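Long-range contact in phosphoribosylaminoimidazole-succinocarboxamide synthase (Ehrlichia chaffeensis str. Arkansas, PDB 3KRE), which catalyses the ATP-dependent joining of L-aspartate to the carboxylate of a phosphoribosyl aminoimidazole, a step in de novo purine biosynthesis: residues 37-51 with 90-104. Residues are numbered along the deposited sequence; the frame is centred on the assembly and turned at random. Where two conformers were deposited one is given.
With EDO (1,2-ethanediol), chain K.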
loop_
_atom_site.group_PDB
_atom_site.type_symbol
_atom_site.label_atom_id
_atom_site.label_comp_id
_atom_site.label_asym_id
_atom_site.label_seq_id
_atom_site.Cartn_x
_atom_site.Cartn_y
_atom_site.Cartn_z
ATOM N N PHE A 37 -15.269 9.118 1.135
ATOM C CA PHE A 37 -16.427 9.997 1.261
ATOM C C PHE A 37 -16.243 11.271 0.475
ATOM O O PHE A 37 -15.144 11.847 0.415
ATOM C CB PHE A 37 -16.691 10.409 2.725
ATOM C CG PHE A 37 -17.184 9.285 3.608
ATOM C CD1 PHE A 37 -18.507 8.863 3.550
ATOM C CD2 PHE A 37 -16.337 8.670 4.519
ATOM C CE1 PHE A 37 -18.963 7.848 4.367
ATOM C CE2 PHE A 37 -16.796 7.616 5.338
ATOM C CZ PHE A 37 -18.104 7.218 5.263
ATOM N N ALA A 38 -17.336 11.768 -0.098
ATOM C CA ALA A 38 -17.298 13.093 -0.702
ATOM C C ALA A 38 -17.119 14.169 0.356
ATOM O O ALA A 38 -17.426 13.968 1.542
ATOM C CB ALA A 38 -18.587 13.360 -1.526
ATOM N N THR A 39 -16.663 15.337 -0.102
ATOM C CA THR A 39 -16.717 16.573 0.674
ATOM C C THR A 39 -17.428 17.647 -0.165
ATOM O O THR A 39 -17.727 17.424 -1.327
ATOM C CB THR A 39 -15.301 17.073 1.057
ATOM O OG1 THR A 39 -14.654 17.679 -0.082
ATOM C CG2 THR A 39 -14.443 15.919 1.634
ATOM N N LEU A 40 -17.660 18.822 0.406
ATOM C CA LEU A 40 -18.240 19.943 -0.371
ATOM C C LEU A 40 -17.331 20.430 -1.498
ATOM O O LEU A 40 -17.807 21.026 -2.444
ATOM C CB LEU A 40 -18.604 21.129 0.552
ATOM C CG LEU A 40 -19.645 20.816 1.662
ATOM C CD1 LEU A 40 -19.821 22.022 2.615
ATOM C CD2 LEU A 40 -21.006 20.381 1.068
ATOM N N ASN A 41 -16.024 20.169 -1.393
ATOM C CA ASN A 41 -15.086 20.399 -2.473
ATOM C C ASN A 41 -15.043 19.194 -3.416
ATOM O O ASN A 41 -14.542 18.145 -3.021
ATOM C CB ASN A 41 -13.679 20.628 -1.884
ATOM C CG ASN A 41 -12.643 21.064 -2.921
ATOM O OD1 ASN A 41 -12.689 20.674 -4.090
ATOM N ND2 ASN A 41 -11.668 21.882 -2.478
ATOM N N PRO A 42 -15.482 19.357 -4.683
ATOM C CA PRO A 42 -15.534 18.220 -5.634
ATOM C C PRO A 42 -14.185 17.581 -5.952
ATOM O O PRO A 42 -14.121 16.432 -6.459
ATOM C CB PRO A 42 -16.129 18.862 -6.892
ATOM C CG PRO A 42 -15.755 20.260 -6.801
ATOM C CD PRO A 42 -15.877 20.609 -5.354
ATOM N N LEU A 43 -13.091 18.274 -5.631
ATOM C CA LEU A 43 -11.764 17.755 -5.955
ATOM C C LEU A 43 -11.017 17.189 -4.734
ATOM O O LEU A 43 -9.850 16.777 -4.847
ATOM C CB LEU A 43 -10.935 18.856 -6.599
ATOM C CG LEU A 43 -11.448 19.369 -7.944
ATOM C CD1 LEU A 43 -10.718 20.692 -8.274
ATOM C CD2 LEU A 43 -11.219 18.278 -9.004
ATOM N N GLU A 44 -11.671 17.190 -3.582
ATOM C CA GLU A 44 -11.103 16.596 -2.383
ATOM C C GLU A 44 -12.061 15.568 -1.803
ATOM O O GLU A 44 -13.281 15.822 -1.710
ATOM C CB GLU A 44 -10.829 17.694 -1.363
ATOM C CG GLU A 44 -9.745 18.635 -1.765
ATOM C CD GLU A 44 -9.563 19.785 -0.772
ATOM O OE1 GLU A 44 -10.398 19.991 0.165
ATOM O OE2 GLU A 44 -8.580 20.496 -0.994
ATOM N N VAL A 45 -11.525 14.439 -1.371
ATOM C CA VAL A 45 -12.316 13.387 -0.754
ATOM C C VAL A 45 -11.693 12.947 0.563
ATOM O O VAL A 45 -10.527 13.275 0.852
ATOM C CB VAL A 45 -12.526 12.203 -1.719
ATOM C CG1 VAL A 45 -13.433 12.658 -2.860
ATOM C CG2 VAL A 45 -11.191 11.585 -2.222
ATOM N N ILE A 46 -12.489 12.257 1.383
ATOM C CA ILE A 46 -12.004 11.766 2.673
ATOM C C ILE A 46 -11.749 10.288 2.546
ATOM O O ILE A 46 -12.632 9.531 2.119
ATOM C CB ILE A 46 -13.007 12.035 3.827
ATOM C CG1 ILE A 46 -13.124 13.524 4.087
ATOM C CG2 ILE A 46 -12.619 11.240 5.134
ATOM C CD1 ILE A 46 -14.282 13.874 4.937
ATOM N N GLN A 47 -10.531 9.868 2.883
ATOM C CA GLN A 47 -10.201 8.462 2.943
ATOM C C GLN A 47 -10.383 8.031 4.389
ATOM O O GLN A 47 -9.699 8.545 5.272
ATOM C CB GLN A 47 -8.763 8.247 2.459
ATOM C CG GLN A 47 -8.319 6.811 2.345
ATOM C CD GLN A 47 -6.849 6.680 1.954
ATOM O OE1 GLN A 47 -5.958 7.158 2.646
ATOM N NE2 GLN A 47 -6.603 6.039 0.850
ATOM N N HIS A 48 -11.348 7.125 4.605
ATOM C CA HIS A 48 -11.768 6.696 5.931
ATOM C C HIS A 48 -11.362 5.231 6.091
ATOM O O HIS A 48 -11.741 4.358 5.272
ATOM C CB HIS A 48 -13.273 6.892 6.114
ATOM C CG HIS A 48 -13.812 6.320 7.390
ATOM N ND1 HIS A 48 -14.226 7.117 8.441
ATOM C CD2 HIS A 48 -14.027 5.040 7.780
ATOM C CE1 HIS A 48 -14.655 6.349 9.429
ATOM N NE2 HIS A 48 -14.538 5.083 9.061
ATOM N N PHE A 49 -10.549 4.975 7.121
ATOM C CA PHE A 49 -10.039 3.623 7.396
ATOM C C PHE A 49 -10.980 2.850 8.302
ATOM O O PHE A 49 -11.223 3.280 9.428
ATOM C CB PHE A 49 -8.626 3.703 7.998
ATOM C CG PHE A 49 -7.583 4.178 7.015
ATOM C CD1 PHE A 49 -6.650 3.277 6.453
ATOM C CD2 PHE A 49 -7.544 5.496 6.621
ATOM C CE1 PHE A 49 -5.685 3.756 5.542
ATOM C CE2 PHE A 49 -6.591 5.945 5.705
ATOM C CZ PHE A 49 -5.683 5.071 5.187
ATOM N N LYS A 50 -11.511 1.731 7.794
ATOM C CA LYS A 50 -12.305 0.816 8.583
ATOM C C LYS A 50 -11.463 -0.172 9.392
ATOM O O LYS A 50 -10.242 -0.279 9.238
ATOM C CB LYS A 50 -13.253 0.014 7.684
ATOM C CG LYS A 50 -14.199 0.858 6.867
ATOM C CD LYS A 50 -15.175 -0.013 6.084
ATOM C CE LYS A 50 -14.572 -0.644 4.858
ATOM N NZ LYS A 50 -15.502 -1.698 4.273
ATOM N N ASP A 51 -12.123 -0.940 10.265
ATOM C CA ASP A 51 -11.400 -1.955 11.048
ATOM C C ASP A 51 -11.564 -3.352 10.452
ATOM O O ASP A 51 -11.096 -4.332 11.018
ATOM C CB ASP A 51 -11.839 -1.956 12.504
ATOM C CG ASP A 51 -11.355 -0.738 13.291
ATOM O OD1 ASP A 51 -10.440 0.006 12.859
ATOM O OD2 ASP A 51 -11.907 -0.501 14.387
ATOM N N HIS A 90 -1.479 11.546 -3.222
ATOM C CA HIS A 90 -2.810 12.108 -3.052
ATOM C C HIS A 90 -3.032 12.762 -1.677
ATOM O O HIS A 90 -4.074 13.357 -1.408
ATOM C CB HIS A 90 -3.876 11.057 -3.325
ATOM C CG HIS A 90 -3.972 9.979 -2.295
ATOM N ND1 HIS A 90 -5.048 9.115 -2.244
ATOM C CD2 HIS A 90 -3.182 9.664 -1.253
ATOM C CE1 HIS A 90 -4.877 8.270 -1.245
ATOM N NE2 HIS A 90 -3.762 8.585 -0.614
ATOM N N PHE A 91 -2.028 12.715 -0.817
ATOM C CA PHE A 91 -2.260 13.115 0.571
ATOM C C PHE A 91 -2.341 14.639 0.724
ATOM O O PHE A 91 -1.459 15.388 0.235
ATOM C CB PHE A 91 -1.170 12.544 1.466
ATOM C CG PHE A 91 -1.269 13.013 2.889
ATOM C CD1 PHE A 91 -2.124 12.390 3.776
ATOM C CD2 PHE A 91 -0.487 14.075 3.336
ATOM C CE1 PHE A 91 -2.227 12.848 5.089
ATOM C CE2 PHE A 91 -0.568 14.538 4.667
ATOM C CZ PHE A 91 -1.436 13.910 5.539
ATOM N N ILE A 92 -3.410 15.111 1.367
ATOM C CA ILE A 92 -3.533 16.541 1.701
ATOM C C ILE A 92 -3.338 16.824 3.185
ATOM O O ILE A 92 -2.491 17.655 3.556
ATOM C CB ILE A 92 -4.864 17.143 1.214
ATOM C CG1 ILE A 92 -4.974 16.988 -0.305
ATOM C CG2 ILE A 92 -4.970 18.637 1.653
ATOM C CD1 ILE A 92 -6.375 17.334 -0.881
ATOM N N SER A 93 -4.126 16.185 4.045
ATOM C CA SER A 93 -4.033 16.455 5.464
ATOM C C SER A 93 -4.613 15.312 6.284
ATOM O O SER A 93 -5.524 14.622 5.836
ATOM C CB SER A 93 -4.760 17.768 5.780
ATOM O OG SER A 93 -4.583 18.102 7.135
ATOM N N LEU A 94 -4.081 15.120 7.487
ATOM C CA LEU A 94 -4.659 14.177 8.458
ATOM C C LEU A 94 -5.824 14.896 9.154
ATOM O O LEU A 94 -5.655 15.993 9.683
ATOM C CB LEU A 94 -3.571 13.759 9.456
ATOM C CG LEU A 94 -3.934 12.767 10.547
ATOM C CD1 LEU A 94 -4.374 11.414 9.930
ATOM C CD2 LEU A 94 -2.716 12.563 11.492
ATOM N N LEU A 95 -7.013 14.297 9.145
ATOM C CA LEU A 95 -8.202 14.951 9.706
ATOM C C LEU A 95 -8.526 14.532 11.125
ATOM O O LEU A 95 -8.887 15.374 11.966
ATOM C CB LEU A 95 -9.392 14.665 8.823
ATOM C CG LEU A 95 -9.308 15.280 7.436
ATOM C CD1 LEU A 95 -10.477 14.758 6.608
ATOM C CD2 LEU A 95 -9.347 16.860 7.459
ATOM N N ASN A 96 -8.469 13.224 11.365
ATOM C CA ASN A 96 -8.849 12.630 12.644
ATOM C C ASN A 96 -8.329 11.194 12.759
ATOM O O ASN A 96 -7.556 10.760 11.917
ATOM C CB ASN A 96 -10.369 12.722 12.844
ATOM C CG ASN A 96 -11.150 12.049 11.745
ATOM O OD1 ASN A 96 -10.965 10.875 11.485
ATOM N ND2 ASN A 96 -12.066 12.792 11.116
ATOM N N GLN A 97 -8.748 10.451 13.788
ATOM C CA GLN A 97 -8.207 9.113 14.037
ATOM C C GLN A 97 -8.345 8.154 12.852
ATOM O O GLN A 97 -7.531 7.309 12.661
ATOM C CB GLN A 97 -8.895 8.487 15.250
ATOM C CG GLN A 97 -8.479 9.074 16.593
ATOM C CD GLN A 97 -9.134 8.325 17.733
ATOM O OE1 GLN A 97 -10.343 8.426 17.944
ATOM N NE2 GLN A 97 -8.350 7.544 18.450
ATOM N N ARG A 98 -9.403 8.296 12.065
ATOM C CA ARG A 98 -9.705 7.340 10.998
ATOM C C ARG A 98 -9.584 7.907 9.600
ATOM O O ARG A 98 -9.679 7.153 8.631
ATOM C CB ARG A 98 -11.130 6.838 11.167
ATOM C CG ARG A 98 -11.224 5.819 12.252
ATOM C CD ARG A 98 -12.524 5.111 12.235
ATOM N NE ARG A 98 -12.521 4.226 13.375
ATOM C CZ ARG A 98 -11.954 3.023 13.400
ATOM N NH1 ARG A 98 -11.401 2.508 12.318
ATOM N NH2 ARG A 98 -11.970 2.332 14.524
ATOM N N GLU A 99 -9.394 9.224 9.495
ATOM C CA GLU A 99 -9.609 9.898 8.213
ATOM C C GLU A 99 -8.488 10.811 7.827
ATOM O O GLU A 99 -7.865 11.455 8.663
ATOM C CB GLU A 99 -10.916 10.695 8.230
ATOM C CG GLU A 99 -12.117 9.794 8.425
ATOM C CD GLU A 99 -13.442 10.494 8.454
ATOM O OE1 GLU A 99 -13.504 11.712 8.731
ATOM O OE2 GLU A 99 -14.449 9.791 8.223
ATOM N N GLN A 100 -8.253 10.859 6.537
ATOM C CA GLN A 100 -7.357 11.852 5.963
ATOM C C GLN A 100 -8.025 12.432 4.736
ATOM O O GLN A 100 -8.832 11.767 4.088
ATOM C CB GLN A 100 -5.964 11.268 5.663
ATOM C CG GLN A 100 -5.907 9.970 5.022
ATOM C CD GLN A 100 -4.511 9.393 5.019
ATOM O OE1 GLN A 100 -3.739 9.667 4.115
ATOM N NE2 GLN A 100 -4.202 8.526 6.006
ATOM N N LEU A 101 -7.701 13.679 4.459
ATOM C CA LEU A 101 -8.151 14.403 3.291
ATOM C C LEU A 101 -7.163 14.120 2.173
ATOM O O LEU A 101 -5.943 14.296 2.337
ATOM C CB LEU A 101 -8.182 15.899 3.564
ATOM C CG LEU A 101 -8.926 16.758 2.529
ATOM C CD1 LEU A 101 -10.441 16.388 2.505
ATOM C CD2 LEU A 101 -8.728 18.250 2.803
ATOM N N VAL A 102 -7.691 13.711 1.029
ATOM C CA VAL A 102 -6.859 13.403 -0.118
ATOM C C VAL A 102 -7.464 13.958 -1.413
ATOM O O VAL A 102 -8.691 14.247 -1.509
ATOM C CB VAL A 102 -6.654 11.877 -0.281
ATOM C CG1 VAL A 102 -6.029 11.237 0.968
ATOM C CG2 VAL A 102 -8.005 11.203 -0.618
ATOM N N LYS A 103 -6.594 14.084 -2.412
ATOM C CA LYS A 103 -6.974 14.560 -3.736
ATOM C C LYS A 103 -7.938 13.556 -4.358
ATOM O O LYS A 103 -7.694 12.380 -4.275
ATOM C CB LYS A 103 -5.745 14.678 -4.644
ATOM C CG LYS A 103 -4.727 15.749 -4.234
ATOM C CD LYS A 103 -3.558 15.880 -5.262
ATOM C CE LYS A 103 -3.459 17.280 -5.926
ATOM N NZ LYS A 103 -4.771 17.884 -6.198
ATOM N N LYS A 104 -8.959 14.029 -5.038
ATOM C CA LYS A 104 -9.792 13.170 -5.825
ATOM C C LYS A 104 -9.057 12.942 -7.150
ATOM O O LYS A 104 -8.896 13.858 -7.960
ATOM C CB LYS A 104 -11.178 13.766 -6.027
ATOM C CG LYS A 104 -12.175 12.792 -6.674
ATOM C CD LYS A 104 -13.567 13.393 -6.810
ATOM C CE LYS A 104 -14.611 12.286 -7.108
ATOM N NZ LYS A 104 -16.021 12.843 -7.234
HETATM C C1 EDO K . -14.910 2.059 11.423
HETATM O O1 EDO K . -15.309 2.516 10.129
HETATM C C2 EDO K . -15.407 0.632 11.712
HETATM O O2 EDO K . -14.777 -0.427 10.934
HETATM O O HOH W 1 -16.791 15.897 -7.625
HETATM O O HOH W 2 -7.455 18.144 -4.812
HETATM O O HOH W 3 -3.022 7.346 2.776
#
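Arg98 grips Asp51 end-on at one end of this strand pair. Its NH1 lies 2.7 Å from Asp51 OD1, and its NH2 meets OD2. NH1 also donates to Phe49 O, 3.0 Å away, nearly in the guanidinium plane. The arginine is extended from CG to NE, which carries it past His48. Its CB lies over one face of that ring in a CH-pi contact. Glu66 N and Gly68 N also bind the Asp51 carboxylate.

The imidazole is fixed at its edge as well. His48 ND1 donates to the anti side of Glu99 OE2 at 2.7 Å, close to the ring plane. With His48 CG anti to the backbone N (chi1 173°), the ring lies beside this carboxylate. Asn96 ND2 holds the other oxygen, Glu99 OE1. A 1,2-ethanediol, probably from the crystallisation liquor, bridges His48 NE2 and Asp51 N.

Strands 44-49 and 99-103 are antiparallel neighbours in the large antiparallel sheet of the SAICAR synthetase fold. Strand 91-94 flanks 99-103 on its other side, with a classic beta bulge where Ile92 and Ser93 face Leu101.

Packing is tight on the buried face, where Val45 CG2 meets Val102 CG2 at 3.6 Å. Further along, Gln47 NE2 approaches the edge of His90, 3.5 Å from CE1, with amide and ring planes 75° apart. This NE2 donates to Asp216 O, while Gln100 NE2 binds Asn72. A water lies close to both Gln47 OE1 and Gln100 OE1.

The opposite face is more open. There Ile46 CG1 touches Leu95 CD1 at 3.9 Å, and Leu101 packs on the Glu44 side chain. Solvent reaches the Pro42 turn, where the extended Lys104 chain passes Pro42 O and one water bridges that oxygen to Lys104 NZ.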